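Local coordinates for protein putative phosphatase (PDB 3SD7) that is a putative phosphatase of the haloacid dehalogenase-like hydrolase family that probably removes phosphate groups from a substrate not yet known, at residues Leu33-Gly38 with Val166-Val171; Tyr195-Ala200 with Ile205-Val210; Phe153-Gly158 with Leu176-Val181; Leu40-Glu45 with Tyr212-Phe217. One frame throughout, in Å; residues are numbered along the deposited sequence. Where two conformers were deposited one is given.

Overall arrangement
The four contacts lie in or beside a Rossmann-like parallel sheet. Contact 1 is at the sodium site, where strand 31-34 ends. Its centre is about 9 Å from that of contact 2, and the two touch where K168 packs against D196 and Y195. Contact 3 shares helix 168-179 with contact 1 and lies at the outer edge of the sheet, its centre about 12 Å from that of contact 1. Contact 4 joins the chain leaving D37 to the loop after strand 206-210 and holds a glycerol. The Y214 side chain is about 6 Å from the sodium ion. Contacts 3 and 4 are farthest apart, about 23 Å between centres, yet F153 touches L40.

Contact 1 of 4, residues Leu33-Gly38 with Val166-Val171; sequences LFDLDG and VNKNEV. With NA (sodium ion), chain B.
The D35 side chain leaves with CG anti to the backbone N (chi1 -153°). K168 folds twice on its way to it, at chi2 (75°) and chi3 (68°). The two side chains cross at about a right angle, and the ammonium group reaches one carboxylate oxygen. D35 OD2 and K168 NZ are 2.9 Å apart, a salt bridge and hydrogen bond. K168 CE also lies 3.5 Å from D35 OD2. The details are less sure than the numbers suggest, because D35 OD2 sits too close to D196 OD1 and K168 was modelled in two conformers.

The other oxygen is tied down separately. L36 N donates to the anti lone pair of D35 OD1 at 2.7 Å, and T133 OG1 also bonds this oxygen. K168 NZ has a second partner in S134 OG.

The sodium ion lies in front of the carboxylate. It is bound by D37 O at 2.2 Å, by three waters and by D192. D35 does not bind it directly, as D35 OD1 is 4.1 Å from the ion. Two of the metal waters instead donate weak hydrogen bonds to D35, one to each oxygen. D37 points its own carboxylate elsewhere, to a salt bridge with K135.

The two aspartates follow strand 31-34 in a DxDxT pattern, and K168 stands in the first turn of helix 168-179. This is consistent with the haloacid dehalogenase active site, in which the first aspartate is the nucleophile and a lysine sits beside it.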
loop_
_atom_site.group_PDB
_atom_site.type_symbol
_atom_site.label_atom_id
_atom_site.label_comp_id
_atom_site.label_asym_id
_atom_site.label_seq_id
_atom_site.Cartn_x
_atom_site.Cartn_y
_atom_site.Cartn_z
ATOM N N LEU A 33 6.705 -9.452 -4.998
ATOM C CA LEU A 33 5.802 -8.338 -5.170
ATOM C C LEU A 33 5.535 -7.705 -3.813
ATOM O O LEU A 33 5.397 -8.407 -2.808
ATOM C CB LEU A 33 4.472 -8.775 -5.756
ATOM C CG LEU A 33 4.433 -9.227 -7.194
ATOM C CD1 LEU A 33 5.121 -10.553 -7.390
ATOM C CD2 LEU A 33 2.968 -9.282 -7.672
ATOM N N PHE A 34 5.451 -6.384 -3.802
ATOM C CA PHE A 34 5.142 -5.631 -2.618
ATOM C C PHE A 34 3.953 -4.687 -2.810
ATOM O O PHE A 34 3.848 -4.037 -3.831
ATOM C CB PHE A 34 6.315 -4.727 -2.194
ATOM C CG PHE A 34 7.530 -5.448 -1.735
ATOM C CD1 PHE A 34 7.761 -5.625 -0.365
ATOM C CD2 PHE A 34 8.496 -5.881 -2.643
ATOM C CE1 PHE A 34 8.891 -6.259 0.072
ATOM C CE2 PHE A 34 9.654 -6.527 -2.172
ATOM C CZ PHE A 34 9.833 -6.708 -0.834
ATOM N N ASP A 35 3.069 -4.621 -1.821
ATOM C CA ASP A 35 2.084 -3.552 -1.771
ATOM C C ASP A 35 2.882 -2.297 -1.302
ATOM O O ASP A 35 4.060 -2.394 -0.919
ATOM C CB ASP A 35 0.928 -3.904 -0.853
ATOM C CG ASP A 35 -0.379 -3.178 -1.258
ATOM O OD1 ASP A 35 -0.313 -2.013 -1.662
ATOM O OD2 ASP A 35 -1.478 -3.801 -1.202
ATOM N N LEU A 36 2.269 -1.136 -1.333
ATOM C CA LEU A 36 2.961 0.120 -0.998
ATOM C C LEU A 36 2.654 0.594 0.417
ATOM O O LEU A 36 3.453 0.374 1.342
ATOM C CB LEU A 36 2.606 1.196 -2.030
ATOM C CG LEU A 36 3.343 2.527 -1.817
ATOM C CD1 LEU A 36 4.804 2.442 -2.281
ATOM C CD2 LEU A 36 2.620 3.604 -2.566
ATOM N N ASP A 37 1.475 1.206 0.579
ATOM C CA ASP A 37 1.057 1.741 1.880
ATOM C C ASP A 37 1.014 0.635 2.919
ATOM O O ASP A 37 0.435 -0.465 2.706
ATOM C CB ASP A 37 -0.321 2.418 1.820
ATOM C CG ASP A 37 -0.338 3.741 1.076
ATOM O OD1 ASP A 37 0.717 4.339 0.710
ATOM O OD2 ASP A 37 -1.486 4.221 0.876
ATOM N N GLY A 38 1.624 0.888 4.068
ATOM C CA GLY A 38 1.662 -0.068 5.150
ATOM C C GLY A 38 2.601 -1.228 4.988
ATOM O O GLY A 38 2.679 -2.075 5.836
ATOM N N VAL A 166 -8.391 -0.347 -8.297
ATOM C CA VAL A 166 -8.135 -1.661 -8.875
ATOM C C VAL A 166 -8.005 -2.713 -7.777
ATOM O O VAL A 166 -7.381 -2.453 -6.740
ATOM C CB VAL A 166 -6.859 -1.661 -9.747
ATOM C CG1 VAL A 166 -6.694 -3.010 -10.440
ATOM C CG2 VAL A 166 -6.928 -0.535 -10.776
ATOM N N ASN A 167 -8.623 -3.877 -8.007
ATOM C CA ASN A 167 -8.526 -5.017 -7.103
ATOM C C ASN A 167 -7.105 -5.567 -7.111
ATOM O O ASN A 167 -6.341 -5.402 -8.103
ATOM C CB ASN A 167 -9.524 -6.117 -7.464
ATOM C CG ASN A 167 -10.940 -5.747 -7.130
ATOM O OD1 ASN A 167 -11.192 -4.991 -6.189
ATOM N ND2 ASN A 167 -11.887 -6.302 -7.876
ATOM N N LYS A 168 -6.746 -6.246 -6.027
ATOM C CA LYS A 168 -5.401 -6.734 -5.880
ATOM C C LYS A 168 -5.051 -7.849 -6.869
ATOM O O LYS A 168 -4.002 -7.824 -7.464
ATOM C CB LYS A 168 -5.165 -7.213 -4.447
ATOM C CG LYS A 168 -3.818 -6.870 -3.948
ATOM C CD LYS A 168 -3.692 -5.385 -3.601
ATOM C CE LYS A 168 -4.542 -5.035 -2.386
ATOM N NZ LYS A 168 -4.275 -3.666 -1.880
ATOM N N ASN A 169 -5.932 -8.829 -7.045
ATOM C CA ASN A 169 -5.626 -9.929 -7.987
ATOM C C ASN A 169 -5.338 -9.382 -9.396
ATOM O O ASN A 169 -4.471 -9.887 -10.108
ATOM C CB ASN A 169 -6.739 -10.971 -8.043
ATOM C CG ASN A 169 -7.955 -10.474 -8.772
ATOM O OD1 ASN A 169 -8.768 -9.729 -8.230
ATOM N ND2 ASN A 169 -8.084 -10.882 -10.028
ATOM N N GLU A 170 -6.029 -8.313 -9.771
ATOM C CA GLU A 170 -5.871 -7.733 -11.104
ATOM C C GLU A 170 -4.531 -7.063 -11.308
ATOM O O GLU A 170 -3.905 -7.208 -12.357
ATOM C CB GLU A 170 -6.988 -6.735 -11.377
ATOM C CG GLU A 170 -8.357 -7.360 -11.332
ATOM C CD GLU A 170 -9.419 -6.432 -11.871
ATOM O OE1 GLU A 170 -9.098 -5.245 -12.139
ATOM O OE2 GLU A 170 -10.570 -6.891 -12.022
ATOM N N VAL A 171 -4.081 -6.329 -10.293
ATOM C CA VAL A 171 -2.816 -5.654 -10.403
ATOM C C VAL A 171 -1.644 -6.664 -10.266
ATOM O O VAL A 171 -0.636 -6.538 -10.937
ATOM C CB VAL A 171 -2.769 -4.429 -9.453
ATOM C CG1 VAL A 171 -2.770 -4.822 -7.986
ATOM C CG2 VAL A 171 -1.619 -3.589 -9.777
HETATM NA NA NA B . -1.323 -1.750 2.342
HETATM O O HOH W 1 -2.332 -3.533 1.598
HETATM O O HOH W 2 -1.861 -0.572 0.550
HETATM O O HOH W 3 -2.274 -0.549 4.231
#

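Contact 2 of 4, residues Tyr195-Ala200 with Ile205-Val210; sequences YDIIGA and IDSIGV
I205 N donates to A200 O at 3.0 Å, and the bond is nearly straight, with an N-H...O angle of 174°. The donor stands 35° out of the A200 carbonyl plane. This bond closes the short turn between the helix and the strand. It also brings A200 CB and I205 CG1 to 3.8 Å, an apolar contact at the mouth of the turn.

One helical turn back, I197 reaches over the strand. Its CG1 branch lies beside the backbone N (chi1 -47°), and the following bend carries CD1 down onto S207. I197 CD1 is 3.6 Å from S207 CB, and I197 CG2 is the same distance from S207 OG. I197 has two modelled conformers, and these contacts belong to one of them. The same CD1 comes within 4.1 Å of G209 CA, where no side chain stands in its way.

Helix 194-203 and strand 206-210 form the second half of a beta-alpha-beta unit that starts with strand 187-191. The short axes run almost antiparallel, 8.1 Å apart. The strand residues alternate: S207 points to the helix, and I208 points away from it and touches V229 and Y227 of strand 227-229.

A200 CB packs beside I205 and lies 4.1 Å from S207 CB. Its methyl also touches M189 of strand 187-191. P225 packs against both I197 and S207.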
loop_
_atom_site.group_PDB
_atom_site.type_symbol
_atom_site.label_atom_id
_atom_site.label_comp_id
_atom_site.label_asym_id
_atom_site.label_seq_id
_atom_site.Cartn_x
_atom_site.Cartn_y
_atom_site.Cartn_z
ATOM N N TYR A 195 -6.390 -8.024 1.894
ATOM C CA TYR A 195 -6.595 -7.846 0.459
ATOM C C TYR A 195 -5.411 -8.326 -0.364
ATOM O O TYR A 195 -5.577 -8.840 -1.497
ATOM C CB TYR A 195 -6.939 -6.387 0.153
ATOM C CG TYR A 195 -8.115 -5.926 0.970
ATOM C CD1 TYR A 195 -9.369 -6.474 0.768
ATOM C CD2 TYR A 195 -7.953 -4.985 1.993
ATOM C CE1 TYR A 195 -10.445 -6.087 1.551
ATOM C CE2 TYR A 195 -9.021 -4.605 2.776
ATOM C CZ TYR A 195 -10.254 -5.152 2.553
ATOM O OH TYR A 195 -11.333 -4.771 3.334
ATOM N N ASP A 196 -4.214 -8.127 0.179
ATOM C CA ASP A 196 -2.985 -8.602 -0.441
ATOM C C ASP A 196 -2.907 -10.116 -0.435
ATOM O O ASP A 196 -2.485 -10.737 -1.418
ATOM C CB ASP A 196 -1.786 -8.056 0.339
ATOM C CG ASP A 196 -1.693 -6.577 0.273
ATOM O OD1 ASP A 196 -1.724 -6.045 -0.864
ATOM O OD2 ASP A 196 -1.626 -5.909 1.335
ATOM N N ILE A 197 -3.325 -10.731 0.677
ATOM C CA ILE A 197 -3.283 -12.182 0.812
ATOM C C ILE A 197 -4.366 -12.829 -0.051
ATOM O O ILE A 197 -4.108 -13.816 -0.736
ATOM C CB ILE A 197 -3.411 -12.624 2.275
ATOM C CG1 ILE A 197 -2.466 -11.803 3.162
ATOM C CG2 ILE A 197 -3.190 -14.153 2.416
ATOM C CD1 ILE A 197 -1.038 -11.791 2.671
ATOM N N ILE A 198 -5.566 -12.252 -0.038
ATOM C CA ILE A 198 -6.687 -12.747 -0.875
ATOM C C ILE A 198 -6.279 -12.662 -2.367
ATOM O O ILE A 198 -6.523 -13.596 -3.155
ATOM C CB ILE A 198 -7.964 -11.907 -0.628
ATOM C CG1 ILE A 198 -8.496 -12.161 0.783
ATOM C CG2 ILE A 198 -9.032 -12.217 -1.665
ATOM C CD1 ILE A 198 -9.443 -11.075 1.277
ATOM N N GLY A 199 -5.626 -11.558 -2.735
ATOM C CA GLY A 199 -5.145 -11.359 -4.103
ATOM C C GLY A 199 -4.150 -12.443 -4.483
ATOM O O GLY A 199 -4.287 -13.093 -5.527
ATOM N N ALA A 200 -3.190 -12.685 -3.603
ATOM C CA ALA A 200 -2.170 -13.713 -3.827
ATOM C C ALA A 200 -2.793 -15.096 -4.016
ATOM O O ALA A 200 -2.413 -15.866 -4.919
ATOM C CB ALA A 200 -1.224 -13.746 -2.669
ATOM N N ILE A 205 -0.184 -17.716 -5.759
ATOM C CA ILE A 205 1.164 -17.469 -5.291
ATOM C C ILE A 205 1.195 -17.380 -3.761
ATOM O O ILE A 205 0.160 -17.121 -3.101
ATOM C CB ILE A 205 1.784 -16.185 -5.925
ATOM C CG1 ILE A 205 0.978 -14.939 -5.588
ATOM C CG2 ILE A 205 1.849 -16.330 -7.475
ATOM C CD1 ILE A 205 1.611 -13.658 -6.112
ATOM N N ASP A 206 2.385 -17.602 -3.210
ATOM C CA ASP A 206 2.634 -17.505 -1.790
ATOM C C ASP A 206 2.537 -16.047 -1.319
ATOM O O ASP A 206 2.498 -15.102 -2.135
ATOM C CB ASP A 206 4.011 -18.099 -1.438
ATOM C CG ASP A 206 4.030 -19.635 -1.490
ATOM O OD1 ASP A 206 2.961 -20.255 -1.673
ATOM O OD2 ASP A 206 5.127 -20.232 -1.331
ATOM N N SER A 207 2.476 -15.880 0.001
ATOM C CA SER A 207 2.343 -14.584 0.611
ATOM C C SER A 207 3.006 -14.436 1.963
ATOM O O SER A 207 3.100 -15.381 2.754
ATOM C CB SER A 207 0.852 -14.227 0.779
ATOM O OG SER A 207 0.162 -15.238 1.502
ATOM N N ILE A 208 3.432 -13.205 2.225
ATOM C CA ILE A 208 3.931 -12.788 3.519
ATOM C C ILE A 208 2.966 -11.694 4.003
ATOM O O ILE A 208 2.778 -10.659 3.331
ATOM C CB ILE A 208 5.324 -12.150 3.475
ATOM C CG1 ILE A 208 6.360 -13.160 2.969
ATOM C CG2 ILE A 208 5.701 -11.661 4.912
ATOM C CD1 ILE A 208 7.780 -12.593 2.847
ATOM N N GLY A 209 2.317 -11.944 5.131
ATOM C CA GLY A 209 1.477 -10.947 5.769
ATOM C C GLY A 209 2.321 -10.251 6.830
ATOM O O GLY A 209 2.872 -10.911 7.747
ATOM N N VAL A 210 2.459 -8.935 6.729
ATOM C CA VAL A 210 3.242 -8.197 7.703
ATOM C C VAL A 210 2.315 -7.590 8.760
ATOM O O VAL A 210 1.170 -7.251 8.470
ATOM C CB VAL A 210 4.139 -7.104 7.074
ATOM C CG1 VAL A 210 4.914 -7.688 5.865
ATOM C CG2 VAL A 210 3.328 -5.845 6.636
#

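Contact 3 of 4, residues Phe153-Gly158 with Leu176-Val181; sequences FKYIAG and LDLCNV
This is a surface contact between an outermost strand of the parallel sheet, 155-159, and the C-terminal end of helix 168-179. The Y155 ring carries it. Its CG lies beside the backbone N (chi1 -62°), which turns the ring to the helix end. L178 lies over one face of the ring. Its CD1 makes a CH-pi contact, 3.9 Å from the centroid of the Y155 ring and 21° off the ring normal. L178 CB reaches farther along the same ring, 3.6 Å from Y155 CE2.

C179 comes from another direction. Its SG meets the ring edge close to the ring plane, 3.9 Å from Y155 CD2. That is a sulfur-aromatic contact at the rim, not over a face. On the face opposite L178, K154 CG lies 3.7 Å above the ring plane, so the aromatic group is held from both sides.

The phenol end is linked through water. One water lies 2.9 Å from Y155 OH and donates to L178 O, also at 2.9 Å. The helix stops just here: N180 has a positive phi, and two bonds run back into the last turn, one of them weak, giving a Schellman motif.

Around this patch, Y155 also touches V175 one turn earlier in the helix and L130 of strand 128-133. C179 rests on L130 too. On the other side of strand 155-159, I156 meets A140, E141 and L144 of helix 137-146. The strand is thus sandwiched between helices 168-179 and 137-146.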
loop_
_atom_site.group_PDB
_atom_site.type_symbol
_atom_site.label_atom_id
_atom_site.label_comp_id
_atom_site.label_asym_id
_atom_site.label_seq_id
_atom_site.Cartn_x
_atom_site.Cartn_y
_atom_site.Cartn_z
ATOM N N PHE A 153 12.893 -1.559 -8.276
ATOM C CA PHE A 153 11.715 -2.232 -8.806
ATOM C C PHE A 153 11.691 -2.238 -10.335
ATOM O O PHE A 153 11.869 -1.202 -10.975
ATOM C CB PHE A 153 10.438 -1.563 -8.284
ATOM C CG PHE A 153 10.303 -1.650 -6.797
ATOM C CD1 PHE A 153 9.786 -2.786 -6.222
ATOM C CD2 PHE A 153 10.710 -0.605 -5.978
ATOM C CE1 PHE A 153 9.689 -2.908 -4.865
ATOM C CE2 PHE A 153 10.606 -0.724 -4.593
ATOM C CZ PHE A 153 10.112 -1.883 -4.049
ATOM N N LYS A 154 11.456 -3.404 -10.894
ATOM C CA LYS A 154 11.371 -3.537 -12.348
ATOM C C LYS A 154 10.128 -2.881 -12.884
ATOM O O LYS A 154 10.208 -2.169 -13.891
ATOM C CB LYS A 154 11.444 -4.992 -12.765
ATOM C CG LYS A 154 11.555 -5.176 -14.269
ATOM C CD LYS A 154 11.846 -6.632 -14.651
ATOM C CE LYS A 154 12.005 -6.818 -16.169
ATOM N NZ LYS A 154 13.146 -6.063 -16.790
ATOM N N TYR A 155 8.983 -3.158 -12.248
ATOM C CA TYR A 155 7.697 -2.599 -12.645
ATOM C C TYR A 155 6.955 -2.159 -11.412
ATOM O O TYR A 155 7.077 -2.769 -10.327
ATOM C CB TYR A 155 6.857 -3.604 -13.417
ATOM C CG TYR A 155 7.473 -4.062 -14.708
ATOM C CD1 TYR A 155 7.712 -3.175 -15.734
ATOM C CD2 TYR A 155 7.824 -5.379 -14.882
ATOM C CE1 TYR A 155 8.280 -3.607 -16.936
ATOM C CE2 TYR A 155 8.396 -5.823 -16.042
ATOM C CZ TYR A 155 8.625 -4.942 -17.071
ATOM O OH TYR A 155 9.211 -5.364 -18.236
ATOM N N ILE A 156 6.160 -1.107 -11.575
ATOM C CA ILE A 156 5.339 -0.540 -10.499
ATOM C C ILE A 156 3.968 -0.389 -11.106
ATOM O O ILE A 156 3.810 0.302 -12.142
ATOM C CB ILE A 156 5.882 0.819 -10.028
ATOM C CG1 ILE A 156 7.248 0.655 -9.340
ATOM C CG2 ILE A 156 4.863 1.540 -9.111
ATOM C CD1 ILE A 156 8.069 1.978 -9.249
ATOM N N ALA A 157 2.980 -1.067 -10.505
ATOM C CA ALA A 157 1.602 -1.076 -10.964
ATOM C C ALA A 157 0.614 -0.738 -9.859
ATOM O O ALA A 157 0.537 -1.428 -8.845
ATOM C CB ALA A 157 1.241 -2.434 -11.539
ATOM N N GLY A 158 -0.128 0.340 -10.088
ATOM C CA GLY A 158 -1.202 0.786 -9.216
ATOM C C GLY A 158 -2.464 1.007 -10.017
ATOM O O GLY A 158 -2.647 0.455 -11.119
ATOM N N LEU A 176 2.781 -9.608 -13.082
ATOM C CA LEU A 176 3.379 -10.890 -13.469
ATOM C C LEU A 176 3.362 -11.094 -14.984
ATOM O O LEU A 176 4.297 -11.677 -15.563
ATOM C CB LEU A 176 2.652 -12.070 -12.814
ATOM C CG LEU A 176 2.852 -12.224 -11.321
ATOM C CD1 LEU A 176 2.079 -13.477 -10.902
ATOM C CD2 LEU A 176 4.343 -12.330 -10.965
ATOM N N ASP A 177 2.292 -10.647 -15.641
ATOM C CA ASP A 177 2.220 -10.799 -17.074
ATOM C C ASP A 177 3.352 -10.000 -17.737
ATOM O O ASP A 177 3.869 -10.427 -18.746
ATOM C CB ASP A 177 0.857 -10.401 -17.616
ATOM C CG ASP A 177 -0.253 -11.411 -17.253
ATOM O OD1 ASP A 177 0.060 -12.537 -16.814
ATOM O OD2 ASP A 177 -1.434 -11.070 -17.428
ATOM N N LEU A 178 3.743 -8.870 -17.157
ATOM C CA LEU A 178 4.838 -8.058 -17.722
ATOM C C LEU A 178 6.177 -8.788 -17.636
ATOM O O LEU A 178 7.068 -8.526 -18.434
ATOM C CB LEU A 178 4.996 -6.724 -16.993
ATOM C CG LEU A 178 3.854 -5.723 -17.092
ATOM C CD1 LEU A 178 4.138 -4.530 -16.175
ATOM C CD2 LEU A 178 3.597 -5.309 -18.571
ATOM N N CYS A 179 6.302 -9.686 -16.663
ATOM C CA CYS A 179 7.526 -10.434 -16.436
ATOM C C CYS A 179 7.556 -11.720 -17.200
ATOM O O CYS A 179 8.591 -12.396 -17.182
ATOM C CB CYS A 179 7.704 -10.736 -14.962
ATOM S SG CYS A 179 8.017 -9.216 -13.986
ATOM N N ASN A 180 6.445 -12.041 -17.865
ATOM C CA ASN A 180 6.304 -13.254 -18.640
ATOM C C ASN A 180 6.662 -14.429 -17.758
ATOM O O ASN A 180 7.528 -15.207 -18.096
ATOM C CB ASN A 180 7.218 -13.211 -19.860
ATOM C CG ASN A 180 6.882 -12.060 -20.803
ATOM O OD1 ASN A 180 5.715 -11.824 -21.131
ATOM N ND2 ASN A 180 7.910 -11.348 -21.252
ATOM N N VAL A 181 6.011 -14.515 -16.604
ATOM C CA VAL A 181 6.293 -15.590 -15.651
ATOM C C VAL A 181 5.663 -16.914 -16.032
ATOM O O VAL A 181 4.513 -16.947 -16.477
ATOM C CB VAL A 181 5.748 -15.253 -14.274
ATOM C CG1 VAL A 181 5.845 -16.480 -13.346
ATOM C CG2 VAL A 181 6.492 -14.072 -13.699
HETATM O O HOH W 4 9.913 -8.160 -18.638
#

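Contact 4 of 4, residues Leu40-Glu45 with Tyr212-Phe217; sequences LTDPKE and YGYGSF. With GOL (glycerol), chain E.
Y214 OH donates a short hydrogen bond to D42 OD1, 2.6 Å long. It meets the oxygen on the syn side, 24° out of the carboxylate plane. The carboxylate and the ring stand steeply to each other, 75° apart, and D42 OD1 lies at the ring edge. The D42 side chain extends opposite its own backbone N (chi1 -174°), which carries the carboxylate to the phenol.

OD1 has a second donor. K44 N bonds it at 3.1 Å from above the carboxylate plane, which makes an Asx turn just where helix 44-57 begins. Two donors therefore grip one oxygen and should fix the carboxylate's rotation. K44 CB packs beside the phenol oxygen, 3.4 Å from Y214 OH, and P43 CD touches the ring obliquely.

A glycerol, probably from the crystallisation liquor, takes the next place. Its O3 donates to D42 OD2 at 2.6 Å and accepts from K44 NZ at 3.0 Å. Its O1 donates to Y212 O at 2.8 Å, while its C1 lies over one face of the Y214 ring, 3.5 Å above the plane. Y112 OH also bonds it.

Farther out, Y214 N is hydrogen-bonded to D192 OD2, which ties the loop to a residue of the sodium site. P43 rests on D37 of the same site. Strand 41-42 pairs antiparallel with strand 110-111, D42 bonding K110 through the backbone. Residues 212-216 lie in the loop between strand 206-210 and helix 217-223, and Y214 reaches from it to the start of helix 44-57.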
loop_
_atom_site.group_PDB
_atom_site.type_symbol
_atom_site.label_atom_id
_atom_site.label_comp_id
_atom_site.label_asym_id
_atom_site.label_seq_id
_atom_site.Cartn_x
_atom_site.Cartn_y
_atom_site.Cartn_z
ATOM N N LEU A 40 5.726 -0.869 2.324
ATOM C CA LEU A 40 6.974 -0.147 2.068
ATOM C C LEU A 40 7.045 1.175 2.746
ATOM O O LEU A 40 8.109 1.540 3.289
ATOM C CB LEU A 40 7.169 0.082 0.564
ATOM C CG LEU A 40 7.263 -1.171 -0.305
ATOM C CD1 LEU A 40 7.264 -0.787 -1.813
ATOM C CD2 LEU A 40 8.516 -1.970 0.031
ATOM N N THR A 41 5.956 1.925 2.681
ATOM C CA THR A 41 5.892 3.300 3.220
ATOM C C THR A 41 4.596 3.529 3.986
ATOM O O THR A 41 3.590 2.864 3.754
ATOM C CB THR A 41 6.015 4.338 2.081
ATOM O OG1 THR A 41 4.990 4.080 1.100
ATOM C CG2 THR A 41 7.393 4.232 1.390
ATOM N N ASP A 42 4.642 4.465 4.923
ATOM C CA ASP A 42 3.487 4.784 5.770
ATOM C C ASP A 42 2.922 6.154 5.330
ATOM O O ASP A 42 3.605 7.174 5.453
ATOM C CB ASP A 42 3.924 4.794 7.234
ATOM C CG ASP A 42 2.763 4.970 8.197
ATOM O OD1 ASP A 42 1.642 5.222 7.733
ATOM O OD2 ASP A 42 2.989 4.924 9.434
ATOM N N PRO A 43 1.667 6.189 4.864
ATOM C CA PRO A 43 1.082 7.419 4.365
ATOM C C PRO A 43 0.359 8.246 5.421
ATOM O O PRO A 43 -0.284 9.231 5.076
ATOM C CB PRO A 43 0.050 6.896 3.374
ATOM C CG PRO A 43 -0.451 5.657 4.018
ATOM C CD PRO A 43 0.760 5.036 4.647
ATOM N N LYS A 44 0.462 7.846 6.682
ATOM C CA LYS A 44 -0.317 8.469 7.754
ATOM C C LYS A 44 -0.340 9.999 7.751
ATOM O O LYS A 44 -1.401 10.617 7.808
ATOM C CB LYS A 44 0.153 7.932 9.104
ATOM C CG LYS A 44 -0.525 8.581 10.294
ATOM C CD LYS A 44 -0.117 7.943 11.591
ATOM C CE LYS A 44 -0.840 6.600 11.792
ATOM N NZ LYS A 44 -0.492 5.946 13.100
ATOM N N GLU A 45 0.831 10.607 7.669
ATOM C CA GLU A 45 0.919 12.082 7.748
ATOM C C GLU A 45 0.076 12.776 6.669
ATOM O O GLU A 45 -0.792 13.618 6.966
ATOM C CB GLU A 45 2.373 12.522 7.661
ATOM C CG GLU A 45 2.568 14.017 7.947
ATOM C CD GLU A 45 3.953 14.559 7.572
ATOM O OE1 GLU A 45 4.852 13.774 7.191
ATOM O OE2 GLU A 45 4.123 15.800 7.644
ATOM N N TYR A 212 3.442 -4.881 10.805
ATOM C CA TYR A 212 3.878 -3.520 11.123
ATOM C C TYR A 212 3.116 -2.417 10.402
ATOM O O TYR A 212 3.386 -1.225 10.618
ATOM C CB TYR A 212 5.393 -3.361 10.862
ATOM C CG TYR A 212 5.812 -3.625 9.452
ATOM C CD1 TYR A 212 5.623 -2.650 8.453
ATOM C CD2 TYR A 212 6.401 -4.834 9.077
ATOM C CE1 TYR A 212 6.002 -2.880 7.167
ATOM C CE2 TYR A 212 6.791 -5.063 7.786
ATOM C CZ TYR A 212 6.610 -4.079 6.826
ATOM O OH TYR A 212 6.995 -4.320 5.532
ATOM N N GLY A 213 2.160 -2.822 9.569
ATOM C CA GLY A 213 1.326 -1.912 8.826
ATOM C C GLY A 213 -0.056 -1.727 9.422
ATOM O O GLY A 213 -0.226 -1.571 10.669
ATOM N N TYR A 214 -1.049 -1.714 8.549
ATOM C CA TYR A 214 -2.407 -1.386 8.938
ATOM C C TYR A 214 -3.321 -2.586 9.200
ATOM O O TYR A 214 -4.439 -2.415 9.642
ATOM C CB TYR A 214 -3.021 -0.379 7.942
ATOM C CG TYR A 214 -2.388 0.977 8.123
ATOM C CD1 TYR A 214 -2.974 1.923 8.941
ATOM C CD2 TYR A 214 -1.149 1.292 7.531
ATOM C CE1 TYR A 214 -2.393 3.144 9.161
ATOM C CE2 TYR A 214 -0.555 2.540 7.769
ATOM C CZ TYR A 214 -1.200 3.447 8.565
ATOM O OH TYR A 214 -0.649 4.678 8.840
ATOM N N GLY A 215 -2.819 -3.779 8.965
ATOM C CA GLY A 215 -3.571 -4.996 9.254
ATOM C C GLY A 215 -3.238 -5.524 10.635
ATOM O O GLY A 215 -2.064 -5.641 11.010
ATOM N N SER A 216 -4.279 -5.882 11.394
ATOM C CA SER A 216 -4.091 -6.513 12.678
ATOM C C SER A 216 -3.689 -7.978 12.560
ATOM O O SER A 216 -3.912 -8.615 11.531
ATOM C CB SER A 216 -5.409 -6.478 13.441
ATOM O OG SER A 216 -6.391 -7.262 12.781
ATOM N N PHE A 217 -3.121 -8.516 13.638
ATOM C CA PHE A 217 -2.845 -9.944 13.679
ATOM C C PHE A 217 -4.127 -10.751 13.437
ATOM O O PHE A 217 -4.118 -11.749 12.719
ATOM C CB PHE A 217 -2.210 -10.369 14.981
ATOM C CG PHE A 217 -2.011 -11.868 15.065
ATOM C CD1 PHE A 217 -0.984 -12.483 14.364
ATOM C CD2 PHE A 217 -2.885 -12.656 15.794
ATOM C CE1 PHE A 217 -0.815 -13.863 14.426
ATOM C CE2 PHE A 217 -2.730 -14.025 15.850
ATOM C CZ PHE A 217 -1.679 -14.629 15.167
HETATM C C1 GOL E . 1.209 1.889 10.739
HETATM O O1 GOL E . 2.376 1.317 10.205
HETATM C C2 GOL E . 1.424 2.290 12.202
HETATM O O2 GOL E . 0.164 2.595 12.761
HETATM C C3 GOL E . 2.392 3.483 12.305
HETATM O O3 GOL E . 1.861 4.696 11.767
#